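Local coordinates for geranyltranstransferase (Methylococcus capsulatus, PDB 3TS7), which probably catalyses the magnesium-dependent condensation of geranyl diphosphate with isopentenyl diphosphate to farnesyl diphosphate in isoprenoid biosynthesis, at residues D70-P75 / C200-G205; D233-T238 / L260-A265. All blocks are in the same frame, centred on the assembly; numbering follows the deposited sequence.

Contact 1: D70-P75 / C200-G205; sequences DLLDGP and CLARPG. With PO4 (phosphate ion), chain G.
Leu71 and Leu72, in the turn that leads into helix 73-90, close on Ala202 and show how small a residue can carry a buried junction. Leu72 brings one branch end to the alanine methyl, CD2 lying 4.2 Å from Ala202 CB. Leu71 works at closer backbone range: its CB comes within 4.5 Å of Ala202 CB, while its CD1 rests 3.9 Å from the carbonyl oxygen Ala202 O. Met147 of helix 141-155 also packs on Ala202, and Leu72 leans on Ala199 as well, so this side is mostly apolar.

The chain then leaves helix 177-201, with Arg203 N bonded to Cys200 O at 3.1 Å, and the character changes. Arg203 leads away from the leucines, CG anti to the backbone N (chi1 -153°), and bends twice before offering its guanidinium edge to a phosphate ion, whose phosphorus lies in the guanidinium plane. NE gives a nearly straight bond to phosphate O1 (3.0 Å, 163°), and NH1 another to phosphate O4 (3.1 Å). NH2 turns back to Pro204 O at 2.9 Å, tilted 25° from the carbonyl plane. A leucine here would probably leave the phosphate held by Gln210 without the arginine's donors, and Pro204 O without its guanidinium mate. The chemistry thus implies a division of labour: leucines packed on Ala202 join the segments, whereas charge on the partly exposed side probably draws in an anion, likely from the crystallisation liquor.

Contact 2: D233-T238 / L260-A265; sequences DEESDT and LGLSGA
Glu234 O, near the end of helix 208-237, is gripped twice by Thr238: by OG1 at 2.7 Å and, weakly, by the backbone N at 3.4 Å. The hydroxyl oxygen stands 27° off the carbonyl plane. Since Thr238 is the first residue to leave helical geometry, this double hold ties the departing chain to the last turn.

From that same turn two glutamates meet Leu262, and they do so differently. Glu234 uses its hydrocarbon part: with CG anti to the backbone N (chi1 155°), CG lies 3.8 Å from Leu262 CD1. Glu235 stretches out beyond its CG and crosses the leucine at about a right angle, bringing OE1 to 4.1 Å from Leu262 CD1. That is mere contact between oxygen and methyl; the carboxylate has a long, weak ion pair with Lys266. Ile231 and Pro257 add apolar neighbours, touching Leu262 and Glu234 respectively. Leu262 itself follows Gly261, the N-cap residue, whose O accepts Ala265 N at 2.9 Å. One helix ending beside the first turn of another is a peripheral helix-to-helix packing within the all-helical fold of the polyprenyl synthase family.

In the fold
Both contacts belong to the polyprenyl synthase fold, yet lie on opposite sides of the chain's centre, their own centres about 39 Å apart. They come in series: contact 1 closes where helix 177-201 ends, and contact 2 opens at the far end of the next helix, 208-237. Each brings the region where one helix ends to the region where another begins, and each buries a similarly modest area. Place decides the rest. Contact 1 is largely buried and meets through leucine and alanine carbons, with one carbonyl oxygen touched, its charged group turned outward to an anion; contact 2 belongs to the surface, where acidic side chains themselves make the packing against a leucine.

Contact 1: D70-P75 / C200-G205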
ATOM      1  N   ASP B  70     -14.402   3.927 -19.721  1.00 42.21           N
ATOM      2  CA  ASP B  70     -13.928   2.558 -19.571  1.00 39.99           C
ATOM      3  C   ASP B  70     -12.469   2.447 -19.128  1.00 37.81           C
ATOM      4  O   ASP B  70     -12.133   1.573 -18.336  1.00 41.01           O
ATOM      5  CB  ASP B  70     -14.149   1.780 -20.882  1.00 42.65           C
ATOM      6  CG  ASP B  70     -15.603   1.357 -21.076  1.00 53.91           C
ATOM      7  OD1 ASP B  70     -15.928   0.802 -22.144  1.00 61.33           O
ATOM      8  OD2 ASP B  70     -16.429   1.583 -20.167  1.00 46.12           O
ATOM      9  N   LEU B  71     -11.611   3.331 -19.642  1.00 37.35           N
ATOM     10  CA  LEU B  71     -10.197   3.364 -19.259  1.00 37.26           C
ATOM     11  C   LEU B  71      -9.955   3.980 -17.874  1.00 35.53           C
ATOM     12  O   LEU B  71      -8.845   3.895 -17.344  1.00 38.75           O
ATOM     13  CB  LEU B  71      -9.351   4.122 -20.293  1.00 31.13           C
ATOM     14  CG  LEU B  71      -9.328   3.654 -21.752  1.00 38.40           C
ATOM     15  CD1 LEU B  71      -8.275   4.434 -22.532  1.00 43.18           C
ATOM     16  CD2 LEU B  71      -9.083   2.157 -21.891  1.00 37.35           C
ATOM     17  N   LEU B  72     -10.992   4.574 -17.298  1.00 34.03           N
ATOM     18  CA  LEU B  72     -10.865   5.371 -16.077  1.00 37.29           C
ATOM     19  C   LEU B  72     -11.433   4.703 -14.845  1.00 34.96           C
ATOM     20  O   LEU B  72     -11.098   5.117 -13.753  1.00 35.00           O
ATOM     21  CB  LEU B  72     -11.522   6.754 -16.247  1.00 34.87           C
ATOM     22  CG  LEU B  72     -11.003   7.656 -17.376  1.00 38.51           C
ATOM     23  CD1 LEU B  72     -11.930   8.834 -17.535  1.00 45.19           C
ATOM     24  CD2 LEU B  72      -9.568   8.117 -17.169  1.00 37.78           C
ATOM     25  N   ASP B  73     -12.269   3.671 -15.017  1.00 34.89           N
ATOM     26  CA  ASP B  73     -12.809   2.920 -13.896  1.00 36.18           C
ATOM     27  C   ASP B  73     -11.728   2.401 -12.938  1.00 35.25           C
ATOM     28  O   ASP B  73     -11.833   2.606 -11.741  1.00 39.34           O
ATOM     29  CB  ASP B  73     -13.691   1.754 -14.367  1.00 38.44           C
ATOM     30  CG  ASP B  73     -14.985   2.216 -15.024  1.00 45.81           C
ATOM     31  OD1 ASP B  73     -15.612   3.181 -14.547  1.00 47.84           O
ATOM     32  OD2 ASP B  73     -15.389   1.598 -16.019  1.00 41.22           O
ATOM     33  N   GLY B  74     -10.707   1.748 -13.486  1.00 37.59           N
ATOM     34  CA  GLY B  74      -9.582   1.221 -12.722  1.00 36.07           C
ATOM     35  C   GLY B  74      -8.841   2.279 -11.923  1.00 38.03           C
ATOM     36  O   GLY B  74      -8.770   2.171 -10.699  1.00 35.16           O
ATOM     37  N   PRO B  75      -8.321   3.329 -12.601  1.00 37.23           N
ATOM     38  CA  PRO B  75      -7.658   4.414 -11.859  1.00 34.72           C
ATOM     39  C   PRO B  75      -8.560   5.117 -10.847  1.00 31.90           C
ATOM     40  O   PRO B  75      -8.077   5.466  -9.776  1.00 37.28           O
ATOM     41  CB  PRO B  75      -7.208   5.354 -12.969  1.00 32.64           C
ATOM     42  CG  PRO B  75      -6.951   4.457 -14.092  1.00 33.72           C
ATOM     43  CD  PRO B  75      -8.096   3.493 -14.049  1.00 27.69           C
ATOM     44  N   CYS B 200      -4.951  11.844 -16.959  1.00 29.49           N
ATOM     45  CA  CYS B 200      -4.045  12.345 -17.973  1.00 29.91           C
ATOM     46  C   CYS B 200      -3.177  11.248 -18.594  1.00 36.35           C
ATOM     47  O   CYS B 200      -2.972  11.233 -19.813  1.00 34.41           O
ATOM     48  CB  CYS B 200      -3.181  13.480 -17.411  1.00 34.35           C
ATOM     49  SG  CYS B 200      -4.125  15.011 -17.027  1.00 34.30           S
ATOM     50  N   LEU B 201      -2.710  10.309 -17.764  1.00 31.55           N
ATOM     51  CA  LEU B 201      -1.878   9.193 -18.239  1.00 34.34           C
ATOM     52  C   LEU B 201      -2.658   8.165 -19.077  1.00 27.44           C
ATOM     53  O   LEU B 201      -2.049   7.353 -19.768  1.00 37.20           O
ATOM     54  CB  LEU B 201      -1.182   8.496 -17.054  1.00 29.53           C
ATOM     55  CG  LEU B 201      -0.056   9.284 -16.375  1.00 25.91           C
ATOM     56  CD1 LEU B 201       0.260   8.725 -14.954  1.00 27.01           C
ATOM     57  CD2 LEU B 201       1.196   9.368 -17.256  1.00 29.89           C
ATOM     58  N   ALA B 202      -3.986   8.179 -18.985  1.00 32.40           N
ATOM     59  CA  ALA B 202      -4.829   7.346 -19.860  1.00 36.06           C
ATOM     60  C   ALA B 202      -5.133   7.990 -21.229  1.00 41.15           C
ATOM     61  O   ALA B 202      -5.949   7.459 -22.018  1.00 35.70           O
ATOM     62  CB  ALA B 202      -6.103   6.950 -19.144  1.00 38.69           C
ATOM     63  N   ARG B 203      -4.475   9.121 -21.507  1.00 36.22           N
ATOM     64  CA  ARG B 203      -4.565   9.794 -22.805  1.00 40.02           C
ATOM     65  C   ARG B 203      -3.192   9.767 -23.452  1.00 42.98           C
ATOM     66  O   ARG B 203      -2.394  10.667 -23.231  1.00 37.29           O
ATOM     67  CB  ARG B 203      -5.025  11.248 -22.657  1.00 42.37           C
ATOM     68  CG  ARG B 203      -5.762  11.872 -23.879  1.00 47.05           C
ATOM     69  CD  ARG B 203      -4.902  11.982 -25.129  1.00 56.79           C
ATOM     70  NE  ARG B 203      -4.922  13.313 -25.726  1.00 69.93           N
ATOM     71  CZ  ARG B 203      -4.178  13.686 -26.766  1.00 62.29           C
ATOM     72  NH1 ARG B 203      -4.256  14.927 -27.232  1.00 52.89           N
ATOM     73  NH2 ARG B 203      -3.356  12.822 -27.342  1.00 56.62           N
ATOM     74  N   PRO B 204      -2.916   8.747 -24.285  1.00 46.85           N
ATOM     75  CA  PRO B 204      -1.572   8.646 -24.873  1.00 48.10           C
ATOM     76  C   PRO B 204      -1.145   9.920 -25.637  1.00 49.94           C
ATOM     77  O   PRO B 204      -1.911  10.453 -26.442  1.00 44.04           O
ATOM     78  CB  PRO B 204      -1.693   7.421 -25.799  1.00 46.15           C
ATOM     79  CG  PRO B 204      -2.793   6.577 -25.130  1.00 45.40           C
ATOM     80  CD  PRO B 204      -3.783   7.613 -24.670  1.00 48.23           C
ATOM     81  N   GLY B 205       0.041  10.439 -25.325  1.00 42.39           N
ATOM     82  CA  GLY B 205       0.586  11.587 -26.038  1.00 47.00           C
ATOM     83  C   GLY B 205       0.066  12.978 -25.664  1.00 46.67           C
ATOM     84  O   GLY B 205       0.456  13.959 -26.296  1.00 45.20           O
TER
HETATM   85  P   PO4 G 325      -7.079  16.960 -25.434  1.00 71.45           P
HETATM   86  O1  PO4 G 325      -6.940  15.484 -25.093  1.00 50.32           O
HETATM   87  O2  PO4 G 325      -8.317  17.168 -26.288  1.00 69.28           O
HETATM   88  O3  PO4 G 325      -7.226  17.788 -24.174  1.00 50.78           O
HETATM   89  O4  PO4 G 325      -5.820  17.392 -26.168  1.00 58.85           O

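Contact 2: D233-T238 / L260-A265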
ATOM      1  N   ASP B 233     -15.780  26.016   9.893  1.00 53.58           N
ATOM      2  CA  ASP B 233     -15.495  25.680  11.287  1.00 56.24           C
ATOM      3  C   ASP B 233     -15.400  26.916  12.188  1.00 58.13           C
ATOM      4  O   ASP B 233     -16.005  26.942  13.264  1.00 58.14           O
ATOM      5  CB  ASP B 233     -14.190  24.882  11.380  1.00 56.82           C
ATOM      6  CG  ASP B 233     -14.400  23.392  11.244  1.00 59.80           C
ATOM      7  OD1 ASP B 233     -15.545  22.955  10.999  1.00 62.69           O
ATOM      8  OD2 ASP B 233     -13.410  22.652  11.393  1.00 61.55           O
ATOM      9  N   GLU B 234     -14.635  27.920  11.745  1.00 56.51           N
ATOM     10  CA  GLU B 234     -14.456  29.178  12.475  1.00 60.49           C
ATOM     11  C   GLU B 234     -15.778  29.927  12.630  1.00 66.41           C
ATOM     12  O   GLU B 234     -16.094  30.416  13.717  1.00 67.19           O
ATOM     13  CB  GLU B 234     -13.409  30.059  11.785  1.00 62.10           C
ATOM     14  CG  GLU B 234     -13.535  31.578  12.036  1.00 61.88           C
ATOM     15  CD  GLU B 234     -12.994  32.028  13.378  1.00 82.87           C
ATOM     16  OE1 GLU B 234     -12.258  31.256  14.029  1.00 89.94           O
ATOM     17  OE2 GLU B 234     -13.299  33.171  13.781  1.00 84.27           O
ATOM     18  N   GLU B 235     -16.547  29.991  11.545  1.00 68.21           N
ATOM     19  CA  GLU B 235     -17.874  30.603  11.556  1.00 73.90           C
ATOM     20  C   GLU B 235     -18.875  29.857  12.432  1.00 78.19           C
ATOM     21  O   GLU B 235     -19.753  30.481  13.025  1.00 82.88           O
ATOM     22  CB  GLU B 235     -18.430  30.725  10.136  1.00 70.59           C
ATOM     23  CG  GLU B 235     -17.952  31.959   9.396  1.00 67.10           C
ATOM     24  CD  GLU B 235     -18.061  31.822   7.889  1.00 68.67           C
ATOM     25  OE1 GLU B 235     -17.504  32.686   7.185  1.00 74.77           O
ATOM     26  OE2 GLU B 235     -18.693  30.858   7.403  1.00 70.40           O
ATOM     27  N   SER B 236     -18.739  28.535  12.519  1.00 79.76           N
ATOM     28  CA  SER B 236     -19.677  27.722  13.287  1.00 84.07           C
ATOM     29  C   SER B 236     -19.606  27.978  14.797  1.00 88.28           C
ATOM     30  O   SER B 236     -20.627  28.288  15.418  1.00 88.46           O
ATOM     31  CB  SER B 236     -19.486  26.238  12.986  1.00 83.18           C
ATOM     32  OG  SER B 236     -20.709  25.551  13.147  1.00 89.69           O
ATOM     33  N   ASP B 237     -18.409  27.873  15.378  1.00 90.25           N
ATOM     34  CA  ASP B 237     -18.258  28.069  16.825  1.00 93.19           C
ATOM     35  C   ASP B 237     -18.356  29.536  17.287  1.00 94.95           C
ATOM     36  O   ASP B 237     -18.640  29.794  18.456  1.00 97.50           O
ATOM     37  CB  ASP B 237     -17.007  27.364  17.382  1.00 91.69           C
ATOM     38  CG  ASP B 237     -15.716  27.804  16.703  1.00 93.13           C
ATOM     39  OD1 ASP B 237     -15.334  28.989  16.810  1.00 92.95           O
ATOM     40  OD2 ASP B 237     -15.057  26.943  16.088  1.00 93.62           O
ATOM     41  N   THR B 238     -18.138  30.484  16.375  1.00 94.15           N
ATOM     42  CA  THR B 238     -18.291  31.909  16.702  1.00 93.09           C
ATOM     43  C   THR B 238     -19.658  32.477  16.283  1.00 94.18           C
ATOM     44  O   THR B 238     -19.817  33.693  16.169  1.00 96.13           O
ATOM     45  CB  THR B 238     -17.139  32.793  16.128  1.00 93.41           C
ATOM     46  OG1 THR B 238     -17.127  32.718  14.699  1.00 93.65           O
ATOM     47  CG2 THR B 238     -15.774  32.367  16.675  1.00 91.04           C
ATOM     48  N   LEU B 260      -4.410  33.825   9.675  1.00 41.58           N
ATOM     49  CA  LEU B 260      -4.511  34.951   8.744  1.00 44.73           C
ATOM     50  C   LEU B 260      -5.618  35.934   9.083  1.00 40.74           C
ATOM     51  O   LEU B 260      -5.701  36.990   8.470  1.00 40.68           O
ATOM     52  CB  LEU B 260      -4.714  34.444   7.309  1.00 40.20           C
ATOM     53  CG  LEU B 260      -3.673  33.505   6.703  1.00 45.97           C
ATOM     54  CD1 LEU B 260      -4.276  32.735   5.534  1.00 41.35           C
ATOM     55  CD2 LEU B 260      -2.428  34.263   6.268  1.00 40.67           C
ATOM     56  N   GLY B 261      -6.468  35.585  10.047  1.00 43.16           N
ATOM     57  CA  GLY B 261      -7.747  36.273  10.209  1.00 46.08           C
ATOM     58  C   GLY B 261      -8.761  35.657   9.262  1.00 52.12           C
ATOM     59  O   GLY B 261      -8.388  35.046   8.248  1.00 47.87           O
ATOM     60  N   LEU B 262     -10.041  35.809   9.596  1.00 51.85           N
ATOM     61  CA  LEU B 262     -11.125  35.266   8.784  1.00 53.43           C
ATOM     62  C   LEU B 262     -11.164  35.862   7.362  1.00 56.29           C
ATOM     63  O   LEU B 262     -11.320  35.119   6.394  1.00 45.68           O
ATOM     64  CB  LEU B 262     -12.471  35.423   9.501  1.00 56.30           C
ATOM     65  CG  LEU B 262     -13.746  34.880   8.834  1.00 56.54           C
ATOM     66  CD1 LEU B 262     -13.746  33.351   8.719  1.00 50.76           C
ATOM     67  CD2 LEU B 262     -14.980  35.356   9.584  1.00 57.13           C
ATOM     68  N   SER B 263     -10.986  37.180   7.244  1.00 50.56           N
ATOM     69  CA  SER B 263     -10.954  37.856   5.936  1.00 49.46           C
ATOM     70  C   SER B 263      -9.738  37.453   5.102  1.00 45.21           C
ATOM     71  O   SER B 263      -9.841  37.286   3.886  1.00 42.51           O
ATOM     72  CB  SER B 263     -10.948  39.384   6.093  1.00 51.17           C
ATOM     73  OG  SER B 263     -11.169  39.756   7.437  1.00 71.28           O
ATOM     74  N   GLY B 264      -8.584  37.323   5.750  1.00 41.99           N
ATOM     75  CA  GLY B 264      -7.383  36.830   5.078  1.00 42.16           C
ATOM     76  C   GLY B 264      -7.530  35.389   4.580  1.00 40.64           C
ATOM     77  O   GLY B 264      -7.044  35.055   3.505  1.00 41.49           O
ATOM     78  N   ALA B 265      -8.181  34.543   5.377  1.00 42.95           N
ATOM     79  CA  ALA B 265      -8.483  33.159   4.996  1.00 43.06           C
ATOM     80  C   ALA B 265      -9.470  33.112   3.830  1.00 42.30           C
ATOM     81  O   ALA B 265      -9.229  32.427   2.838  1.00 37.67           O
ATOM     82  CB  ALA B 265      -9.027  32.385   6.182  1.00 47.69           C
TER